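Long-range contacts in allantoicase (Saccharomyces cerevisiae, PDB 1O59), which catalyses the hydrolysis of allantoate to (S)-ureidoglycolate and urea, a step of purine breakdown that lets yeast use purines as a secondary nitrogen source: residues D51-A57 / G82-R86; L60-P66 / I187-R191; I207-A211 / Q263-E267. All coordinates share one frame; numbering follows the deposited sequence.

Contact 1 (D51-A57 / G82-R86)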
loop_
_atom_site.group_PDB
_atom_site.type_symbol
_atom_site.label_atom_id
_atom_site.label_comp_id
_atom_site.label_asym_id
_atom_site.label_seq_id
_atom_site.Cartn_x
_atom_site.Cartn_y
_atom_site.Cartn_z
ATOM N N ASP A 51 -8.369 21.881 9.327
ATOM C CA ASP A 51 -9.163 22.620 8.372
ATOM C C ASP A 51 -9.200 21.805 7.089
ATOM O O ASP A 51 -8.338 20.997 6.873
ATOM C CB ASP A 51 -8.544 23.971 8.062
ATOM C CG ASP A 51 -9.462 24.843 7.234
ATOM O OD1 ASP A 51 -10.477 25.318 7.787
ATOM O OD2 ASP A 51 -9.283 25.083 6.030
ATOM N N GLU A 52 -10.186 22.083 6.243
ATOM C CA GLU A 52 -10.589 21.275 5.093
ATOM C C GLU A 52 -11.383 22.190 4.139
ATOM O O GLU A 52 -12.177 21.702 3.336
ATOM C CB GLU A 52 -11.592 20.223 5.621
ATOM C CG GLU A 52 -11.273 18.811 5.281
ATOM C CD GLU A 52 -12.422 17.838 5.515
ATOM O OE1 GLU A 52 -13.589 18.216 5.738
ATOM O OE2 GLU A 52 -12.134 16.646 5.408
ATOM N N TRP A 53 -11.241 23.498 4.259
ATOM C CA TRP A 53 -12.221 24.403 3.712
ATOM C C TRP A 53 -12.535 24.144 2.232
ATOM O O TRP A 53 -13.709 24.089 1.845
ATOM C CB TRP A 53 -11.837 25.882 3.939
ATOM C CG TRP A 53 -12.829 26.768 3.290
ATOM C CD1 TRP A 53 -12.798 27.224 2.000
ATOM C CD2 TRP A 53 -14.055 27.234 3.844
ATOM N NE1 TRP A 53 -13.925 27.956 1.725
ATOM C CE2 TRP A 53 -14.716 27.982 2.841
ATOM C CE3 TRP A 53 -14.665 27.111 5.101
ATOM C CZ2 TRP A 53 -15.955 28.598 3.044
ATOM C CZ3 TRP A 53 -15.927 27.758 5.313
ATOM C CH2 TRP A 53 -16.549 28.476 4.283
ATOM N N PHE A 54 -11.510 23.998 1.406
ATOM C CA PHE A 54 -11.709 23.912 -0.043
ATOM C C PHE A 54 -11.826 22.490 -0.583
ATOM O O PHE A 54 -12.360 22.294 -1.680
ATOM C CB PHE A 54 -10.608 24.658 -0.785
ATOM C CG PHE A 54 -10.729 26.154 -0.685
ATOM C CD1 PHE A 54 -11.764 26.822 -1.319
ATOM C CD2 PHE A 54 -9.800 26.898 0.049
ATOM C CE1 PHE A 54 -11.880 28.220 -1.230
ATOM C CE2 PHE A 54 -9.915 28.280 0.160
ATOM C CZ PHE A 54 -10.960 28.950 -0.477
ATOM N N ALA A 55 -11.333 21.510 0.165
ATOM C CA ALA A 55 -11.256 20.153 -0.339
ATOM C C ALA A 55 -10.873 19.228 0.796
ATOM O O ALA A 55 -10.051 19.617 1.616
ATOM C CB ALA A 55 -10.239 20.073 -1.461
ATOM N N SER A 56 -11.451 18.024 0.838
ATOM C CA SER A 56 -11.367 17.157 2.021
ATOM C C SER A 56 -10.044 16.534 2.187
ATOM O O SER A 56 -9.497 16.016 1.235
ATOM C CB SER A 56 -12.324 15.968 1.950
ATOM O OG SER A 56 -13.566 16.413 1.480
ATOM N N ALA A 57 -9.626 16.476 3.444
ATOM C CA ALA A 57 -8.468 15.721 3.894
ATOM C C ALA A 57 -8.521 14.262 3.485
ATOM O O ALA A 57 -7.520 13.648 3.201
ATOM C CB ALA A 57 -8.362 15.835 5.407
ATOM N N GLY A 82 -8.163 16.437 -3.588
ATOM C CA GLY A 82 -7.137 16.750 -2.621
ATOM C C GLY A 82 -7.604 17.379 -1.347
ATOM O O GLY A 82 -8.798 17.603 -1.127
ATOM N N TRP A 83 -6.642 17.660 -0.498
ATOM C CA TRP A 83 -6.872 18.394 0.731
ATOM C C TRP A 83 -6.439 19.831 0.497
ATOM O O TRP A 83 -5.306 20.062 0.066
ATOM C CB TRP A 83 -6.028 17.790 1.845
ATOM C CG TRP A 83 -6.111 18.506 3.149
ATOM C CD1 TRP A 83 -7.225 19.019 3.721
ATOM C CD2 TRP A 83 -5.043 18.766 4.041
ATOM N NE1 TRP A 83 -6.925 19.588 4.926
ATOM C CE2 TRP A 83 -5.583 19.440 5.159
ATOM C CE3 TRP A 83 -3.659 18.486 4.025
ATOM C CZ2 TRP A 83 -4.790 19.847 6.273
ATOM C CZ3 TRP A 83 -2.863 18.886 5.133
ATOM C CH2 TRP A 83 -3.438 19.566 6.234
ATOM N N GLU A 84 -7.335 20.782 0.718
ATOM C CA GLU A 84 -6.963 22.163 0.618
ATOM C C GLU A 84 -7.642 23.013 1.688
ATOM O O GLU A 84 -8.862 22.919 1.900
ATOM C CB GLU A 84 -7.258 22.739 -0.781
ATOM C CG GLU A 84 -6.746 24.169 -0.934
ATOM C CD GLU A 84 -7.240 24.871 -2.173
ATOM O OE1 GLU A 84 -7.964 24.232 -2.974
ATOM O OE2 GLU A 84 -6.875 26.068 -2.354
ATOM N N THR A 85 -6.836 23.842 2.355
ATOM C CA THR A 85 -7.295 24.616 3.503
ATOM C C THR A 85 -7.488 26.063 3.172
ATOM O O THR A 85 -7.063 26.534 2.135
ATOM C CB THR A 85 -6.293 24.503 4.667
ATOM O OG1 THR A 85 -4.970 24.926 4.266
ATOM C CG2 THR A 85 -6.187 23.001 5.109
ATOM N N ARG A 86 -8.171 26.763 4.060
ATOM C CA ARG A 86 -8.404 28.188 3.877
ATOM C C ARG A 86 -7.079 28.944 3.902
ATOM O O ARG A 86 -6.058 28.438 4.385
ATOM C CB ARG A 86 -9.349 28.727 4.955
ATOM C CG ARG A 86 -8.945 28.381 6.391
ATOM C CD ARG A 86 -7.909 29.274 7.063
ATOM N NE ARG A 86 -7.402 28.553 8.217
ATOM C CZ ARG A 86 -6.555 27.542 8.153
ATOM N NH1 ARG A 86 -6.021 27.151 6.997
ATOM N NH2 ARG A 86 -6.231 26.916 9.264
#
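Asp-51 lies with its carboxylate stacked over one face of the Arg-86 guanidinium. The two planes are only 18° apart. CG of Asp-51 sits over the centre of that face. OD2 of Asp-51 is 4.0 Å from NH1 of Arg-86, a long salt bridge of charges alone, because no N-H points at the oxygen. NH1 of Arg-86 also forms a salt bridge with Asp-94. Backbone amides hold the Asp-51 oxygen. Arg-86 N donates to Asp-51 OD2 at 2.8 Å, and Trp-53 N donates from the opposite face of the carboxylate, closing an Asx turn. CG of Asp-51 is anti to its own backbone N (chi1 -171°), which carries the carboxylate to the start of Arg-86. Putting an alanine here removes the carboxylate and would probably leave the amides of Trp-53 and Arg-86 without their shared acceptor and the guanidinium without the group stacked on its face.

The indole of Trp-83 meets the backbone of Asp-51 edge-on. NE1 of Trp-83 donates to Asp-51 O at 2.8 Å, almost exactly in the ring plane. CB of Ala-57 covers one face of the five-membered ring in a CH-pi contact. Phe-54 turns a ring edge to Thr-85 O, and its CB packs against the carboxylate of Glu-84, whose OE2 is bonded to Asn-120.

Between these groups the backbones form a classic beta bulge. Phe-54 N bonds to Glu-84 O at 2.9 Å. Ala-55 N adds only a weak bond to that oxygen; Glu-84 N donates a straighter one to Ala-55 O (167°). Backbone pairing and side-chain-to-backbone bonds thus hold the loop together, with a charge contact over Arg-86.

Contact 2 (L60-P66 / I187-R191)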
loop_
_atom_site.group_PDB
_atom_site.type_symbol
_atom_site.label_atom_id
_atom_site.label_comp_id
_atom_site.label_asym_id
_atom_site.label_seq_id
_atom_site.Cartn_x
_atom_site.Cartn_y
_atom_site.Cartn_z
ATOM N N LEU A 60 -6.548 12.631 0.508
ATOM C CA LEU A 60 -5.095 12.366 0.569
ATOM C C LEU A 60 -4.727 10.913 0.489
ATOM O O LEU A 60 -3.656 10.599 -0.028
ATOM C CB LEU A 60 -4.508 12.889 1.872
ATOM C CG LEU A 60 -4.564 14.384 2.118
ATOM C CD1 LEU A 60 -4.199 14.700 3.550
ATOM C CD2 LEU A 60 -3.625 15.106 1.189
ATOM N N ILE A 61 -5.582 10.035 1.027
ATOM C CA ILE A 61 -5.249 8.595 1.145
ATOM C C ILE A 61 -5.987 7.680 0.179
ATOM O O ILE A 61 -5.859 6.430 0.271
ATOM C CB ILE A 61 -5.445 8.062 2.573
ATOM C CG1 ILE A 61 -6.867 8.283 3.076
ATOM C CG2 ILE A 61 -4.474 8.722 3.542
ATOM C CD1 ILE A 61 -7.132 7.553 4.408
ATOM N N GLN A 62 -6.732 8.282 -0.761
ATOM C CA GLN A 62 -7.481 7.487 -1.736
ATOM C C GLN A 62 -6.525 6.739 -2.684
ATOM O O GLN A 62 -5.474 7.235 -3.057
ATOM C CB GLN A 62 -8.509 8.348 -2.519
ATOM C CG GLN A 62 -9.571 8.978 -1.613
ATOM C CD GLN A 62 -10.316 7.921 -0.740
ATOM O OE1 GLN A 62 -10.904 6.956 -1.281
ATOM N NE2 GLN A 62 -10.260 8.083 0.590
ATOM N N PRO A 63 -6.918 5.546 -3.086
ATOM C CA PRO A 63 -6.085 4.703 -3.950
ATOM C C PRO A 63 -5.845 5.229 -5.370
ATOM O O PRO A 63 -4.864 4.842 -6.027
ATOM C CB PRO A 63 -6.876 3.396 -4.017
ATOM C CG PRO A 63 -8.236 3.722 -3.578
ATOM C CD PRO A 63 -8.194 4.910 -2.734
ATOM N N THR A 64 -6.743 6.085 -5.831
ATOM C CA THR A 64 -6.725 6.590 -7.194
ATOM C C THR A 64 -5.629 7.630 -7.367
ATOM O O THR A 64 -5.154 8.235 -6.403
ATOM C CB THR A 64 -8.060 7.265 -7.486
ATOM O OG1 THR A 64 -8.396 8.113 -6.384
ATOM C CG2 THR A 64 -9.205 6.283 -7.470
ATOM N N ALA A 65 -5.226 7.845 -8.603
ATOM C CA ALA A 65 -4.352 8.967 -8.901
ATOM C C ALA A 65 -5.268 10.156 -9.002
ATOM O O ALA A 65 -6.426 9.988 -9.392
ATOM C CB ALA A 65 -3.567 8.754 -10.205
ATOM N N PRO A 66 -4.778 11.340 -8.652
ATOM C CA PRO A 66 -5.611 12.531 -8.657
ATOM C C PRO A 66 -5.942 13.001 -10.075
ATOM O O PRO A 66 -5.171 12.765 -11.017
ATOM C CB PRO A 66 -4.774 13.569 -7.909
ATOM C CG PRO A 66 -3.443 12.971 -7.673
ATOM C CD PRO A 66 -3.388 11.632 -8.257
ATOM N N ILE A 187 -2.708 19.777 -0.954
ATOM C CA ILE A 187 -2.000 18.556 -1.253
ATOM C C ILE A 187 -3.006 17.543 -1.826
ATOM O O ILE A 187 -4.045 17.277 -1.222
ATOM C CB ILE A 187 -1.332 17.975 0.018
ATOM C CG1 ILE A 187 -0.244 18.930 0.571
ATOM C CG2 ILE A 187 -0.720 16.588 -0.278
ATOM C CD1 ILE A 187 0.247 18.541 1.973
ATOM N N ALA A 188 -2.642 16.942 -2.953
ATOM C CA ALA A 188 -3.478 15.955 -3.626
ATOM C C ALA A 188 -3.424 14.597 -2.911
ATOM O O ALA A 188 -4.471 14.087 -2.473
ATOM C CB ALA A 188 -3.057 15.830 -5.097
ATOM N N ARG A 189 -2.215 14.045 -2.755
ATOM C CA ARG A 189 -2.048 12.716 -2.158
ATOM C C ARG A 189 -0.946 12.641 -1.156
ATOM O O ARG A 189 0.102 13.310 -1.306
ATOM C CB ARG A 189 -1.772 11.642 -3.212
ATOM C CG ARG A 189 -2.962 11.311 -4.123
ATOM C CD ARG A 189 -4.161 10.736 -3.412
ATOM N NE ARG A 189 -5.231 10.406 -4.377
ATOM C CZ ARG A 189 -6.127 11.268 -4.851
ATOM N NH1 ARG A 189 -6.174 12.527 -4.436
ATOM N NH2 ARG A 189 -7.025 10.846 -5.717
ATOM N N PHE A 190 -1.153 11.783 -0.157
ATOM C CA PHE A 190 -0.098 11.472 0.833
ATOM C C PHE A 190 0.030 9.973 1.064
ATOM O O PHE A 190 -0.887 9.346 1.584
ATOM C CB PHE A 190 -0.386 12.203 2.144
ATOM C CG PHE A 190 0.579 11.891 3.282
ATOM C CD1 PHE A 190 1.966 11.720 3.057
ATOM C CD2 PHE A 190 0.102 11.817 4.594
ATOM C CE1 PHE A 190 2.840 11.451 4.113
ATOM C CE2 PHE A 190 0.977 11.579 5.653
ATOM C CZ PHE A 190 2.348 11.393 5.408
ATOM N N ARG A 191 1.155 9.403 0.642
ATOM C CA ARG A 191 1.474 7.997 0.890
ATOM C C ARG A 191 2.565 7.910 1.953
ATOM O O ARG A 191 3.532 8.633 1.881
ATOM C CB ARG A 191 2.027 7.347 -0.389
ATOM C CG ARG A 191 1.267 7.618 -1.677
ATOM C CD ARG A 191 -0.211 7.337 -1.586
ATOM N NE ARG A 191 -0.940 7.421 -2.866
ATOM C CZ ARG A 191 -2.277 7.408 -2.945
ATOM N NH1 ARG A 191 -3.003 7.379 -1.828
ATOM N NH2 ARG A 191 -2.894 7.451 -4.123
#
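Arg-189 and Arg-191 of strand 186-196 reach back to grip the loop 60-66, mostly by its backbone carbonyls. Arg-191 approaches Gln-62 end-on. NH1 and NH2 of Arg-191 both donate to Gln-62 O, each at 2.8 Å, with the oxygen in the guanidinium plane. Arg-189 grips Thr-64 side-on. NE of Arg-189 donates to Thr-64 O at 3.0 Å, and its NH2 donates to Thr-64 OG1 at 3.1 Å. The Arg-189 chain bends at CG (chi2 -63°), which turns the guanidinium toward the loop. CB of Gln-62 lies over one face of that group and Pro-66 over the other. NH1 of Arg-189 donates to Ala-188 O and forms a salt bridge with Asp-81.

Nearer the core, Phe-190 N gives a nearly straight bond (176°) to Leu-60 O at 2.8 Å. CD2 of Leu-60 packs on CG2 of Ile-187 at 3.6 Å, while CG of Pro-66 rests on CB of Ala-188. Carbonyl and hydroxyl bonds, with apolar packing beside them, tie the irregular loop to a strand bulged opposite Asp-113. The antiparallel sheets of this first allantoicase repeat are consistent with the galactose-binding-domain-like beta-sandwich of its clan.

Contact 3 (I207-A211 / Q263-E267)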
loop_
_atom_site.group_PDB
_atom_site.type_symbol
_atom_site.label_atom_id
_atom_site.label_comp_id
_atom_site.label_asym_id
_atom_site.label_seq_id
_atom_site.Cartn_x
_atom_site.Cartn_y
_atom_site.Cartn_z
ATOM N N ILE A 207 -3.203 -20.631 12.916
ATOM C CA ILE A 207 -3.069 -20.311 11.502
ATOM C C ILE A 207 -3.470 -18.882 11.155
ATOM O O ILE A 207 -4.420 -18.335 11.698
ATOM C CB ILE A 207 -3.796 -21.337 10.552
ATOM C CG1 ILE A 207 -5.330 -21.241 10.651
ATOM C CG2 ILE A 207 -3.332 -22.773 10.819
ATOM C CD1 ILE A 207 -6.044 -21.372 9.249
ATOM N N ILE A 208 -2.703 -18.306 10.236
ATOM C CA ILE A 208 -2.895 -16.955 9.769
ATOM C C ILE A 208 -2.810 -16.936 8.243
ATOM O O ILE A 208 -2.401 -17.919 7.607
ATOM C CB ILE A 208 -1.816 -15.993 10.399
ATOM C CG1 ILE A 208 -0.382 -16.417 10.030
ATOM C CG2 ILE A 208 -1.935 -15.959 11.926
ATOM C CD1 ILE A 208 0.640 -15.345 10.241
ATOM N N ASP A 209 -3.200 -15.813 7.666
ATOM C CA ASP A 209 -2.946 -15.574 6.262
ATOM C C ASP A 209 -1.530 -14.993 6.118
ATOM O O ASP A 209 -1.286 -13.802 6.326
ATOM C CB ASP A 209 -4.004 -14.642 5.651
ATOM C CG ASP A 209 -3.867 -14.510 4.152
ATOM O OD1 ASP A 209 -2.871 -15.003 3.575
ATOM O OD2 ASP A 209 -4.702 -13.902 3.465
ATOM N N LEU A 210 -0.610 -15.869 5.743
ATOM C CA LEU A 210 0.785 -15.521 5.620
ATOM C C LEU A 210 0.997 -14.515 4.518
ATOM O O LEU A 210 2.015 -13.839 4.502
ATOM C CB LEU A 210 1.627 -16.774 5.331
ATOM C CG LEU A 210 1.582 -17.827 6.441
ATOM C CD1 LEU A 210 2.177 -19.125 5.969
ATOM C CD2 LEU A 210 2.278 -17.321 7.713
ATOM N N ALA A 211 0.037 -14.419 3.603
ATOM C CA ALA A 211 0.119 -13.490 2.479
ATOM C C ALA A 211 -0.643 -12.182 2.685
ATOM O O ALA A 211 -0.671 -11.323 1.796
ATOM C CB ALA A 211 -0.382 -14.185 1.242
ATOM N N GLN A 263 6.334 -11.839 -1.090
ATOM C CA GLN A 263 7.008 -12.212 0.130
ATOM C C GLN A 263 5.967 -12.340 1.227
ATOM O O GLN A 263 5.220 -11.401 1.495
ATOM C CB GLN A 263 8.047 -11.180 0.538
ATOM C CG GLN A 263 8.873 -11.621 1.734
ATOM C CD GLN A 263 10.194 -10.909 1.854
ATOM O OE1 GLN A 263 10.844 -10.644 0.877
ATOM N NE2 GLN A 263 10.594 -10.629 3.053
ATOM N N LEU A 264 5.930 -13.518 1.838
ATOM C CA LEU A 264 5.051 -13.819 2.948
ATOM C C LEU A 264 5.502 -13.071 4.188
ATOM O O LEU A 264 6.667 -12.678 4.307
ATOM C CB LEU A 264 5.064 -15.321 3.237
ATOM C CG LEU A 264 4.656 -16.281 2.101
ATOM C CD1 LEU A 264 4.697 -17.763 2.578
ATOM C CD2 LEU A 264 3.277 -15.925 1.542
ATOM N N GLY A 265 4.569 -12.882 5.121
ATOM C CA GLY A 265 4.834 -12.127 6.338
ATOM C C GLY A 265 5.834 -12.807 7.240
ATOM O O GLY A 265 6.427 -12.165 8.099
ATOM N N ARG A 266 6.023 -14.100 7.002
ATOM C CA ARG A 266 6.842 -15.007 7.794
ATOM C C ARG A 266 7.266 -16.142 6.852
ATOM O O ARG A 266 6.551 -16.478 5.923
ATOM C CB ARG A 266 5.946 -15.640 8.854
ATOM C CG ARG A 266 6.440 -15.634 10.213
ATOM C CD ARG A 266 6.211 -16.934 10.983
ATOM N NE ARG A 266 4.848 -17.493 11.154
ATOM C CZ ARG A 266 3.886 -17.023 11.968
ATOM N NH1 ARG A 266 4.009 -15.866 12.619
ATOM N NH2 ARG A 266 2.758 -17.711 12.084
ATOM N N GLU A 267 8.381 -16.792 7.118
ATOM C CA GLU A 267 8.652 -18.099 6.491
ATOM C C GLU A 267 7.653 -19.142 7.043
ATOM O O GLU A 267 7.506 -19.304 8.253
ATOM C CB GLU A 267 10.104 -18.523 6.757
ATOM C CG GLU A 267 10.474 -19.925 6.278
ATOM C CD GLU A 267 11.803 -20.389 6.828
ATOM O OE1 GLU A 267 12.747 -19.573 6.722
ATOM O OE2 GLU A 267 11.898 -21.532 7.373
#
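Leu-210 and Gly-265 join two segments of the second antiparallel beta-sheet unit, which is consistent with a galactose-binding-domain-like fold. Residues 207-211 include the short strand 208-209, which pairs with strand 346-354. Residues 263-267 run from the end of strand 258-263 into the loop leading to strand 270-277.

One hydrogen bond crosses the contact. Gly-265 N donates to Leu-210 O at 2.8 Å, nearly straight at 172°. The donor stands close to the line of the C=O bond. The carbonyl is presented by an Asx turn, in which Asp-209 OD1 accepts from Ala-211 N at 3.0 Å. This amide meets OD1 from above the carboxylate plane. The same OD1 also accepts from Val-352 N, so the turn is tied to strand 346-354.

Apolar packing lies beside the bond. Leu-264 brings one methyl, CD2, against two residues of the other segment. CD2 of Leu-264 lies 4.2 Å from Leu-210 CB and 4.1 Å from Ala-211 CB. Leu-264 CG is anti to its carbonyl carbon (chi1 -58°), which helps direct that methyl to the pair. All three residues are buried. Leu-210 also sends CD2 toward the start of the Arg-266 chain, with CB of Arg-266 at 4.2 Å, and the two side chains run at a slant to each other.

The charged group takes part through its flat surface. Arg-266 is exposed, and its chain is bent at both chi2 and chi3. NE of Arg-266 forms a salt bridge with the terminal carboxylate of Tyr-355, so the charge is met by the end of the chain. The side chain of Ile-208 crosses that of Arg-266 at about a right angle. CD1 of Ile-208 lies over one face of the guanidinium, 3.7 Å from NH2 of Arg-266.

Contacts 1 and 2 belong together. Their segments alternate along the chain, and strands 83-84 and 186-196 are neighbours in one sheet. Trp-83 N and Ile-187 O probably form a hydrogen bond, and Trp-83 packs on Leu-60. Contact 3 stands apart on the other side of the chain's centre, about 17 Å from contact 2 between nearest atoms. All three are partly buried. Measured between centres, contact 2 is closest to the chain's middle (about 12 Å). Contact 3 is farther out (about 17 Å), with an exposed arginine, and contact 1 farthest (about 23 Å), with exposed Trp-53 and Phe-54. Contact 1 relies on backbone pairing and a carboxylate, contact 2 on arginines, contact 3 on leucine packing.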